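Local coordinates for protein Sb(V)-As(V) reductase (Leishmania major, PDB 2J6P) that probably reduces arsenate and pentavalent antimony, using a rhodanese-like fold related to that of the Cdc25 phosphatases, at residues Y6-P9 with E10-V13; N18-S21 with L22-A26; L59-T62 with L63-K67; F73-A76 with Q77-V80. All coordinates share one frame; numbering follows the deposited sequence.

Contact 1 (Y6-P9 with E10-V13)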
loop_
_atom_site.group_PDB
_atom_site.type_symbol
_atom_site.label_atom_id
_atom_site.label_comp_id
_atom_site.label_asym_id
_atom_site.label_seq_id
_atom_site.Cartn_x
_atom_site.Cartn_y
_atom_site.Cartn_z
ATOM N N TYR A 6 5.105 -20.002 -8.287
ATOM C CA TYR A 6 4.478 -20.024 -6.995
ATOM C C TYR A 6 4.517 -21.412 -6.355
ATOM O O TYR A 6 4.339 -22.473 -7.048
ATOM C CB TYR A 6 3.041 -19.550 -7.120
ATOM C CG TYR A 6 3.025 -17.998 -7.360
ATOM C CD1 TYR A 6 3.117 -17.451 -8.651
ATOM C CD2 TYR A 6 2.878 -17.127 -6.283
ATOM C CE1 TYR A 6 3.015 -16.032 -8.861
ATOM C CE2 TYR A 6 2.833 -15.750 -6.466
ATOM C CZ TYR A 6 2.883 -15.217 -7.735
ATOM O OH TYR A 6 2.825 -13.857 -7.792
ATOM N N ILE A 7 4.593 -21.421 -5.023
ATOM C CA ILE A 7 4.381 -22.684 -4.338
ATOM C C ILE A 7 3.237 -22.490 -3.354
ATOM O O ILE A 7 3.104 -21.399 -2.704
ATOM C CB ILE A 7 5.726 -23.119 -3.700
ATOM C CG1 ILE A 7 5.634 -24.283 -2.813
ATOM C CG2 ILE A 7 6.263 -22.025 -2.619
ATOM C CD1 ILE A 7 7.131 -24.657 -2.105
ATOM N N LYS A 8 2.424 -23.520 -3.152
ATOM C CA LYS A 8 1.317 -23.381 -2.203
ATOM C C LYS A 8 1.769 -23.746 -0.842
ATOM O O LYS A 8 2.770 -24.410 -0.731
ATOM C CB LYS A 8 0.234 -24.394 -2.528
ATOM C CG LYS A 8 -0.229 -24.315 -4.046
ATOM C CD LYS A 8 -1.083 -25.566 -4.297
ATOM C CE LYS A 8 -2.182 -25.092 -5.220
ATOM N NZ LYS A 8 -2.487 -25.940 -6.444
ATOM N N PRO A 9 1.000 -23.325 0.207
ATOM C CA PRO A 9 1.368 -23.627 1.557
ATOM C C PRO A 9 1.465 -25.117 1.760
ATOM O O PRO A 9 2.361 -25.515 2.482
ATOM C CB PRO A 9 0.256 -23.064 2.402
ATOM C CG PRO A 9 -0.421 -22.124 1.552
ATOM C CD PRO A 9 -0.206 -22.471 0.155
ATOM N N GLU A 10 0.597 -25.925 1.154
ATOM C CA GLU A 10 0.669 -27.396 1.432
ATOM C C GLU A 10 1.973 -27.910 0.958
ATOM O O GLU A 10 2.535 -28.791 1.599
ATOM C CB GLU A 10 -0.451 -28.200 0.662
ATOM C CG GLU A 10 -1.867 -27.759 0.897
ATOM C CD GLU A 10 -2.291 -26.503 -0.013
ATOM O OE1 GLU A 10 -1.672 -25.441 -0.001
ATOM O OE2 GLU A 10 -3.196 -26.638 -0.826
ATOM N N GLU A 11 2.399 -27.437 -0.233
ATOM C CA GLU A 11 3.625 -27.817 -0.858
ATOM C C GLU A 11 4.850 -27.405 -0.053
ATOM O O GLU A 11 5.810 -28.152 -0.010
ATOM C CB GLU A 11 3.697 -27.225 -2.246
ATOM C CG GLU A 11 2.548 -27.737 -3.224
ATOM C CD GLU A 11 2.685 -27.105 -4.606
ATOM O OE1 GLU A 11 2.948 -25.855 -4.748
ATOM O OE2 GLU A 11 2.564 -27.850 -5.609
ATOM N N LEU A 12 4.830 -26.218 0.583
ATOM C CA LEU A 12 5.878 -25.834 1.484
ATOM C C LEU A 12 5.905 -26.729 2.767
ATOM O O LEU A 12 6.944 -27.088 3.243
ATOM C CB LEU A 12 5.694 -24.348 1.956
ATOM C CG LEU A 12 6.782 -23.824 2.948
ATOM C CD1 LEU A 12 8.223 -23.940 2.389
ATOM C CD2 LEU A 12 6.472 -22.306 3.338
ATOM N N VAL A 13 4.777 -27.060 3.332
ATOM C CA VAL A 13 4.819 -27.941 4.482
ATOM C C VAL A 13 5.476 -29.343 4.138
ATOM O O VAL A 13 6.261 -29.903 4.959
ATOM C CB VAL A 13 3.345 -28.114 5.003
ATOM C CG1 VAL A 13 3.217 -29.311 6.007
ATOM C CG2 VAL A 13 2.836 -26.750 5.608
HETATM O O HOH W 1 2.419 -24.774 -6.899
#

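Contact 2 (N18-S21 with L22-A26)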
loop_
_atom_site.group_PDB
_atom_site.type_symbol
_atom_site.label_atom_id
_atom_site.label_comp_id
_atom_site.label_asym_id
_atom_site.label_seq_id
_atom_site.Cartn_x
_atom_site.Cartn_y
_atom_site.Cartn_z
ATOM N N ASN A 18 10.066 -33.008 5.541
ATOM C CA ASN A 18 10.954 -33.990 5.089
ATOM C C ASN A 18 12.370 -33.510 5.366
ATOM O O ASN A 18 12.796 -32.551 4.781
ATOM C CB ASN A 18 10.689 -34.163 3.607
ATOM C CG ASN A 18 11.627 -35.146 2.960
ATOM O OD1 ASN A 18 12.868 -35.132 3.191
ATOM N ND2 ASN A 18 11.052 -35.992 2.117
ATOM N N PRO A 19 13.124 -34.218 6.239
ATOM C CA PRO A 19 14.505 -33.844 6.666
ATOM C C PRO A 19 15.437 -33.533 5.498
ATOM O O PRO A 19 16.133 -32.523 5.494
ATOM C CB PRO A 19 15.017 -35.077 7.445
ATOM C CG PRO A 19 13.977 -36.098 7.318
ATOM C CD PRO A 19 12.686 -35.500 6.836
ATOM N N ASP A 20 15.394 -34.371 4.482
ATOM C CA ASP A 20 16.179 -34.132 3.304
ATOM C C ASP A 20 15.781 -32.848 2.566
ATOM O O ASP A 20 16.693 -32.021 2.295
ATOM C CB ASP A 20 16.144 -35.341 2.359
ATOM C CG ASP A 20 17.514 -35.567 1.685
ATOM O OD1 ASP A 20 18.078 -36.686 1.891
ATOM O OD2 ASP A 20 18.064 -34.600 1.044
ATOM N N SER A 21 14.461 -32.647 2.270
ATOM C CA SER A 21 14.008 -31.398 1.550
ATOM C C SER A 21 14.316 -30.173 2.415
ATOM O O SER A 21 14.615 -29.076 1.925
ATOM C CB SER A 21 12.529 -31.368 1.201
ATOM O OG SER A 21 11.958 -32.646 1.059
ATOM N N LEU A 22 14.323 -30.386 3.713
ATOM C CA LEU A 22 14.476 -29.286 4.600
ATOM C C LEU A 22 15.868 -28.745 4.434
ATOM O O LEU A 22 16.011 -27.580 4.112
ATOM C CB LEU A 22 14.140 -29.681 6.044
ATOM C CG LEU A 22 14.230 -28.535 7.060
ATOM C CD1 LEU A 22 13.331 -27.320 6.686
ATOM C CD2 LEU A 22 13.895 -29.081 8.546
ATOM N N VAL A 23 16.907 -29.562 4.591
ATOM C CA VAL A 23 18.338 -29.019 4.371
ATOM C C VAL A 23 18.623 -28.447 2.939
ATOM O O VAL A 23 19.535 -27.660 2.776
ATOM C CB VAL A 23 19.555 -29.931 4.978
ATOM C CG1 VAL A 23 19.083 -31.284 5.721
ATOM C CG2 VAL A 23 20.799 -30.137 3.944
ATOM N N LYS A 24 17.817 -28.786 1.943
ATOM C CA LYS A 24 17.918 -28.176 0.550
ATOM C C LYS A 24 17.058 -26.890 0.306
ATOM O O LYS A 24 17.050 -26.292 -0.827
ATOM C CB LYS A 24 17.466 -29.229 -0.471
ATOM C CG LYS A 24 18.386 -30.450 -0.503
ATOM C CD LYS A 24 17.675 -31.479 -1.341
ATOM C CE LYS A 24 18.345 -32.845 -1.309
ATOM N NZ LYS A 24 17.160 -33.843 -1.484
ATOM N N ALA A 25 16.300 -26.529 1.344
ATOM C CA ALA A 25 15.291 -25.439 1.229
ATOM C C ALA A 25 15.660 -24.266 2.112
ATOM O O ALA A 25 16.229 -24.447 3.247
ATOM C CB ALA A 25 13.796 -25.919 1.428
ATOM N N ALA A 26 15.459 -23.065 1.595
ATOM C CA ALA A 26 15.568 -21.883 2.436
ATOM C C ALA A 26 14.266 -21.065 2.336
ATOM O O ALA A 26 13.631 -21.038 1.260
ATOM C CB ALA A 26 16.787 -21.006 1.976
#

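Contact 3 (L59-T62 with L63-K67)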
loop_
_atom_site.group_PDB
_atom_site.type_symbol
_atom_site.label_atom_id
_atom_site.label_comp_id
_atom_site.label_asym_id
_atom_site.label_seq_id
_atom_site.Cartn_x
_atom_site.Cartn_y
_atom_site.Cartn_z
ATOM N N LEU A 59 23.333 -13.042 -0.576
ATOM C CA LEU A 59 22.472 -14.201 -0.261
ATOM C C LEU A 59 22.582 -15.321 -1.368
ATOM O O LEU A 59 22.553 -16.511 -1.051
ATOM C CB LEU A 59 20.977 -13.777 -0.213
ATOM C CG LEU A 59 20.007 -14.883 0.204
ATOM C CD1 LEU A 59 20.251 -15.541 1.687
ATOM C CD2 LEU A 59 18.509 -14.254 0.156
ATOM N N ALA A 60 22.610 -14.894 -2.638
ATOM C CA ALA A 60 22.711 -15.841 -3.762
ATOM C C ALA A 60 23.968 -16.668 -3.553
ATOM O O ALA A 60 23.906 -17.878 -3.705
ATOM C CB ALA A 60 22.763 -15.051 -5.129
ATOM N N LYS A 61 25.121 -16.050 -3.261
ATOM C CA LYS A 61 26.338 -16.889 -3.138
ATOM C C LYS A 61 26.184 -17.815 -1.924
ATOM O O LYS A 61 26.513 -18.999 -1.957
ATOM C CB LYS A 61 27.532 -15.940 -2.903
ATOM C CG LYS A 61 28.936 -16.644 -2.660
ATOM C CD LYS A 61 29.996 -15.555 -2.584
ATOM C CE LYS A 61 31.423 -15.964 -3.091
ATOM N NZ LYS A 61 31.944 -16.746 -2.004
ATOM N N THR A 62 25.637 -17.277 -0.811
ATOM C CA THR A 62 25.517 -18.102 0.418
ATOM C C THR A 62 24.639 -19.264 0.187
ATOM O O THR A 62 24.967 -20.402 0.561
ATOM C CB THR A 62 24.956 -17.275 1.594
ATOM O OG1 THR A 62 25.953 -16.287 1.902
ATOM C CG2 THR A 62 24.822 -18.129 2.880
ATOM N N LEU A 63 23.506 -19.042 -0.463
ATOM C CA LEU A 63 22.624 -20.190 -0.662
ATOM C C LEU A 63 23.202 -21.217 -1.639
ATOM O O LEU A 63 22.917 -22.412 -1.533
ATOM C CB LEU A 63 21.190 -19.800 -1.064
ATOM C CG LEU A 63 20.527 -18.856 0.052
ATOM C CD1 LEU A 63 19.124 -18.472 -0.491
ATOM C CD2 LEU A 63 20.392 -19.457 1.537
ATOM N N PHE A 64 23.847 -20.707 -2.692
ATOM C CA PHE A 64 24.485 -21.588 -3.601
ATOM C C PHE A 64 25.525 -22.493 -2.850
ATOM O O PHE A 64 25.576 -23.711 -3.009
ATOM C CB PHE A 64 25.300 -20.810 -4.640
ATOM C CG PHE A 64 25.962 -21.733 -5.594
ATOM C CD1 PHE A 64 25.183 -22.398 -6.564
ATOM C CD2 PHE A 64 27.354 -21.957 -5.532
ATOM C CE1 PHE A 64 25.839 -23.272 -7.518
ATOM C CE2 PHE A 64 27.987 -22.854 -6.395
ATOM C CZ PHE A 64 27.182 -23.518 -7.419
ATOM N N GLU A 65 26.347 -21.856 -2.035
ATOM C CA GLU A 65 27.381 -22.568 -1.354
ATOM C C GLU A 65 26.828 -23.490 -0.316
ATOM O O GLU A 65 27.438 -24.551 -0.085
ATOM C CB GLU A 65 28.394 -21.566 -0.761
ATOM C CG GLU A 65 29.202 -20.975 -1.952
ATOM C CD GLU A 65 30.355 -20.028 -1.547
ATOM O OE1 GLU A 65 30.372 -19.636 -0.317
ATOM O OE2 GLU A 65 31.175 -19.626 -2.476
ATOM N N GLU A 66 25.684 -23.157 0.281
ATOM C CA GLU A 66 25.048 -24.091 1.191
ATOM C C GLU A 66 24.316 -25.196 0.475
ATOM O O GLU A 66 23.639 -26.027 1.134
ATOM C CB GLU A 66 24.044 -23.416 2.138
ATOM C CG GLU A 66 24.800 -22.544 3.162
ATOM C CD GLU A 66 23.853 -21.671 3.934
ATOM O OE1 GLU A 66 22.645 -21.859 3.731
ATOM O OE2 GLU A 66 24.294 -20.819 4.722
ATOM N N LYS A 67 24.409 -25.224 -0.857
ATOM C CA LYS A 67 23.722 -26.324 -1.595
ATOM C C LYS A 67 22.196 -26.266 -1.577
ATOM O O LYS A 67 21.549 -27.327 -1.841
ATOM C CB LYS A 67 24.118 -27.730 -1.116
ATOM C CG LYS A 67 25.608 -27.998 -1.041
ATOM C CD LYS A 67 26.207 -27.749 -2.464
ATOM C CE LYS A 67 27.361 -28.809 -2.860
ATOM N NZ LYS A 67 28.760 -28.212 -2.731
#

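Contact 4 (F73-A76 with Q77-V80). With SO4 (sulfate ion), chain I; EPE (4-(2-hydroxyethyl)-1-piperazine ethanesulfonic acid), chain G.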
loop_
_atom_site.group_PDB
_atom_site.type_symbol
_atom_site.label_atom_id
_atom_site.label_comp_id
_atom_site.label_asym_id
_atom_site.label_seq_id
_atom_site.Cartn_x
_atom_site.Cartn_y
_atom_site.Cartn_z
ATOM N N PHE A 73 10.345 -17.372 -1.104
ATOM C CA PHE A 73 10.176 -16.032 -0.622
ATOM C C PHE A 73 8.704 -15.915 -0.118
ATOM O O PHE A 73 7.763 -16.325 -0.825
ATOM C CB PHE A 73 10.415 -15.115 -1.794
ATOM C CG PHE A 73 11.962 -14.965 -2.136
ATOM C CD1 PHE A 73 12.658 -16.018 -2.691
ATOM C CD2 PHE A 73 12.661 -13.771 -1.781
ATOM C CE1 PHE A 73 14.068 -15.939 -2.893
ATOM C CE2 PHE A 73 14.008 -13.626 -2.058
ATOM C CZ PHE A 73 14.741 -14.763 -2.514
ATOM N N HIS A 74 8.519 -15.315 1.060
ATOM C CA HIS A 74 7.131 -14.928 1.446
ATOM C C HIS A 74 7.153 -13.558 2.135
ATOM O O HIS A 74 8.159 -13.090 2.653
ATOM C CB HIS A 74 6.506 -16.010 2.371
ATOM C CG HIS A 74 7.029 -15.923 3.791
ATOM N ND1 HIS A 74 6.504 -15.039 4.716
ATOM C CD2 HIS A 74 7.999 -16.636 4.451
ATOM C CE1 HIS A 74 7.125 -15.220 5.896
ATOM N NE2 HIS A 74 8.055 -16.167 5.756
ATOM N N CYS A 75 6.005 -12.942 2.198
ATOM C CA CYS A 75 5.888 -11.776 3.078
ATOM C C CYS A 75 4.561 -11.959 3.818
ATOM O O CYS A 75 4.324 -13.082 4.299
ATOM C CB CYS A 75 6.065 -10.462 2.333
ATOM S SG CYS A 75 4.866 -10.188 1.005
ATOM N N ALA A 76 3.719 -10.939 3.940
ATOM C CA ALA A 76 2.412 -11.129 4.649
ATOM C C ALA A 76 1.405 -11.693 3.684
ATOM O O ALA A 76 0.726 -12.639 4.046
ATOM C CB ALA A 76 1.840 -9.777 5.360
ATOM N N GLN A 77 1.268 -11.080 2.488
ATOM C CA GLN A 77 0.273 -11.583 1.506
ATOM C C GLN A 77 0.932 -12.134 0.345
ATOM O O GLN A 77 0.265 -12.750 -0.492
ATOM C CB GLN A 77 -0.641 -10.430 1.063
ATOM C CG GLN A 77 -1.525 -9.907 2.314
ATOM C CD GLN A 77 -2.493 -8.808 1.913
ATOM O OE1 GLN A 77 -2.957 -8.738 0.775
ATOM N NE2 GLN A 77 -2.792 -7.936 2.851
ATOM N N SER A 78 2.263 -11.946 0.252
ATOM C CA SER A 78 3.003 -12.356 -0.940
ATOM C C SER A 78 2.524 -11.701 -2.269
ATOM O O SER A 78 2.424 -12.383 -3.356
ATOM C CB SER A 78 3.031 -13.897 -1.022
ATOM O OG SER A 78 4.046 -14.393 -0.109
ATOM N N LEU A 79 2.070 -10.445 -2.159
ATOM C CA LEU A 79 1.520 -9.729 -3.343
ATOM C C LEU A 79 2.496 -8.658 -3.781
ATOM O O LEU A 79 2.641 -8.467 -4.986
ATOM C CB LEU A 79 0.162 -9.060 -3.103
ATOM C CG LEU A 79 -1.060 -9.985 -2.727
ATOM C CD1 LEU A 79 -2.225 -9.075 -2.796
ATOM C CD2 LEU A 79 -1.309 -11.176 -3.834
ATOM N N VAL A 80 3.235 -8.097 -2.821
ATOM C CA VAL A 80 4.154 -7.001 -3.155
ATOM C C VAL A 80 5.555 -7.380 -2.702
ATOM O O VAL A 80 6.470 -7.518 -3.514
ATOM C CB VAL A 80 3.719 -5.620 -2.483
ATOM C CG1 VAL A 80 4.820 -4.471 -2.792
ATOM C CG2 VAL A 80 2.212 -5.253 -2.976
HETATM S S SO4 I . 2.004 -7.550 0.772
HETATM O O1 SO4 I . 3.293 -6.877 0.595
HETATM O O2 SO4 I . 1.915 -8.584 -0.323
HETATM O O3 SO4 I . 0.824 -6.658 0.684
HETATM O O4 SO4 I . 2.006 -8.123 2.078
HETATM N N1 EPE G . -0.164 -4.515 2.203
HETATM C C2 EPE G . 0.363 -3.447 3.086
HETATM C C3 EPE G . -0.557 -2.196 3.122
HETATM N N4 EPE G . -1.972 -2.475 2.861
HETATM C C5 EPE G . -2.245 -3.511 1.853
HETATM C C6 EPE G . -1.583 -4.701 2.492
HETATM C C7 EPE G . -2.885 -2.349 4.000
HETATM C C8 EPE G . -3.631 -1.008 3.838
HETATM O O8 EPE G . -2.882 0.108 4.217
HETATM C C9 EPE G . 0.567 -5.780 2.430
HETATM C C10 EPE G . 1.319 -6.142 1.152
HETATM S S EPE G . 2.501 -7.527 1.070
HETATM O O1S EPE G . 2.243 -8.396 -0.105
HETATM O O2S EPE G . 3.881 -6.963 0.924
HETATM O O3S EPE G . 2.537 -8.304 2.305
#

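Contact 1 (Y6-P9 with E10-V13)
Lys-8 CG and CD lie over one face of the Glu-11 carboxylate; on the other side Ile-7 CG1 sits obliquely, near Glu-11 CB and OE1. At the carboxylate's edge the backbone N of Lys-8 gives Glu-11 OE1 a nearly straight hydrogen bond of 2.9 Å, entering on the anti side of the oxygen and 19° out of the carboxylate plane. This is one half of a capping box at the start of helix 9-17. Lys-8 is the N-cap and Glu-11 the third helical residue, whose side chain reaches back to hold the N-cap amide; a lysine has no acceptor with which to complete the box. Pro-9 suits the first helical position, where no amide hydrogen is needed. The Glu-10 chain runs alongside the proline ring, and its bend at chi2 (83°) brings Glu-10 OE1 to 3.3 Å from CD of Pro-9. Backbone bonds from Leu-12 N to Lys-8 O and from Val-13 N to Pro-9 O begin the helix. Ile-7 and Leu-12 bracket the cap as a hydrophobic staple, with Ile-7 CD1 4.3 Å from Leu-12 CB, while Leu-12 also packs on Leu-106 of the central sheet. The strand is tied in as well: a water donates both to Glu-11 OE1 and to the carbonyl of Tyr-6, where its oxygen stands 3.0 Å from Tyr-6 O.

Contact 2 (N18-S21 with L22-A26)
From Asn-18 to Val-23 the backbone makes little more than one helical turn, with Leu-22 N bonded to Asn-18 O and Val-23 N to Pro-19 O, before Ala-25 leaves it as a strand. Asn-18 is the N-cap. Its OD1 accepts from the backbone N of Ser-21 at 3.1 Å, the donor standing well above the amide carbonyl plane, 54° out of it. Asparagine suits the place because its short side chain can bring an acceptor forward to an amide of the first turn, and Pro-19 follows where the ring costs no helical bond. On the outer side, Asp-20 and Lys-24 sit one turn apart and form a salt bridge, Lys-24 NZ lying 2.8 Å from Asp-20 OD2, though as a hydrogen bond it is weak. The lysine leaves its backbone with CG beside its own N (chi1 -64°), which carries Lys-24 CG to 3.6 Å from Asp-20 O; the chain then stays extended until a bend at chi4 brings the ammonium to the carboxylate. The helix ends here: Lys-24 N makes only weak bonds across the contact, to Asp-20 O and Ser-21 O, and Ala-25 N turns to Leu-22 O at 3.0 Å. The small CB of Ala-25 rests 3.3 Å from Ser-21 O. Behind this turn, Ser-21 and Leu-22 pack on Leu-15 and Leu-16 of helix 9-17, and strand 25-29 sets off beside strand 70-74, with backbone bonds linking Lys-24 with Glu-69 and Leu-70, and Ala-26 with Leu-70 and Val-72.

Contact 3 (L59-T62 with L63-K67)
Glu-65 reaches back one helical turn to Lys-61, along the solvent side of the last turns of helix 53-65. Its CB lies 3.4 Å from Lys-61 O, the carbonyl that also accepts the Glu-65 backbone N-H. With CG beside the backbone N (chi1 -72°), the chain keeps close to that carbonyl, and beyond CG it is extended. Glu-65 CD passes 3.8 Å from Lys-61 CG, so the carboxylate meets the lysine's alkyl part before its charge. At the tip Glu-65 OE2 forms a salt bridge with Lys-61 NZ at 3.0 Å, met on the syn side but 31° out of the carboxylate plane; the lysine bends at chi3 and chi4 to arrive there. Leu-59 and Leu-63 are the buried counterpart. Leu-59 CD1 touches Leu-63 CG at 3.7 Å, and both side chains press on Phe-89 of helix 81-96. Thr-62 turns CG2 to Glu-66 OE2, 3.3 Å away, while its OG1 bonds to Lys-58 O and Glu-66 OE1 pairs with Lys-68. Lys-67 ends the helix in a Schellman motif with positive phi (69°), its N bonded to Phe-64 O at 2.9 Å. The division of chemistry is that of an amphipathic helix: leucines fill the inner side, whereas oppositely charged residues four apart pair on the outside, where water probably weakens their attraction.

Contact 4 (F73-A76 with Q77-V80)
Cys-75 and Ser-78 face each other across a loop with a His-Cys pair, five residues and then an arginine, the active-site signature of Cdc25 phosphatases. Among side-chain hydrogen bonds, Ser-78 OG accepts a weak one from Cys-75 N at 3.4 Å and also bonds to Leu-106 O, tying the loop to strand 102-106. His-74 ND1 donates to Cys-75 O at 3.0 Å, nearly straight and with the oxygen in the ring plane, which helps to hold the imidazole's rotation. Backbone amides make the anion site. A sulfate and the sulfonate of a buffer molecule, both probably from the crystallisation liquor, overlap here and so presumably occupy the site in turn. Gln-77 N lies 3.1 Å from sulfate O4, and Val-80 N 2.9 Å from sulfate O2; Leu-79 N also bonds to O2, and Arg-81 NE adds a further bond. Ser-78 takes a positive phi (59°) in this turn. Of the sulfur contacts, Cys-75 SG approaches Ser-78 N to 3.2 Å and sulfate O2 to 3.6 Å, lying at the floor of a cradle that accepts a tetrahedral oxyanion here, consistent with arsenate binding and with a nucleophilic cysteine as in Cdc25. The loop joins the end of strand 70-74 to helix 81-96, with Trp-110 of helix 109-117 alongside and Ile-49 of a neighbouring subunit packing on Leu-79 and Val-80.

All four contacts belong to one rhodanese-like domain, and three of them include residues of its parallel sheet: contact 1 at strand 5-7 on one edge, contact 2 at strand 25-29 and contact 4 at the neighbouring strand 70-74. Contact 3 is wholly helix and its end, yet it meets contact 2 directly, Ala-26 CB lying 3.9 Å from Leu-63 CD2. Contact 2 is a surface turn, whereas the others are partly buried. Contacts 1 and 2 both cap helix starts, the first with a glutamate reaching back and the second with an asparagine reaching forward; contact 3 closes a helix. Salt bridges mark contacts 2 and 3, while contact 4 turns its amides to an anion instead.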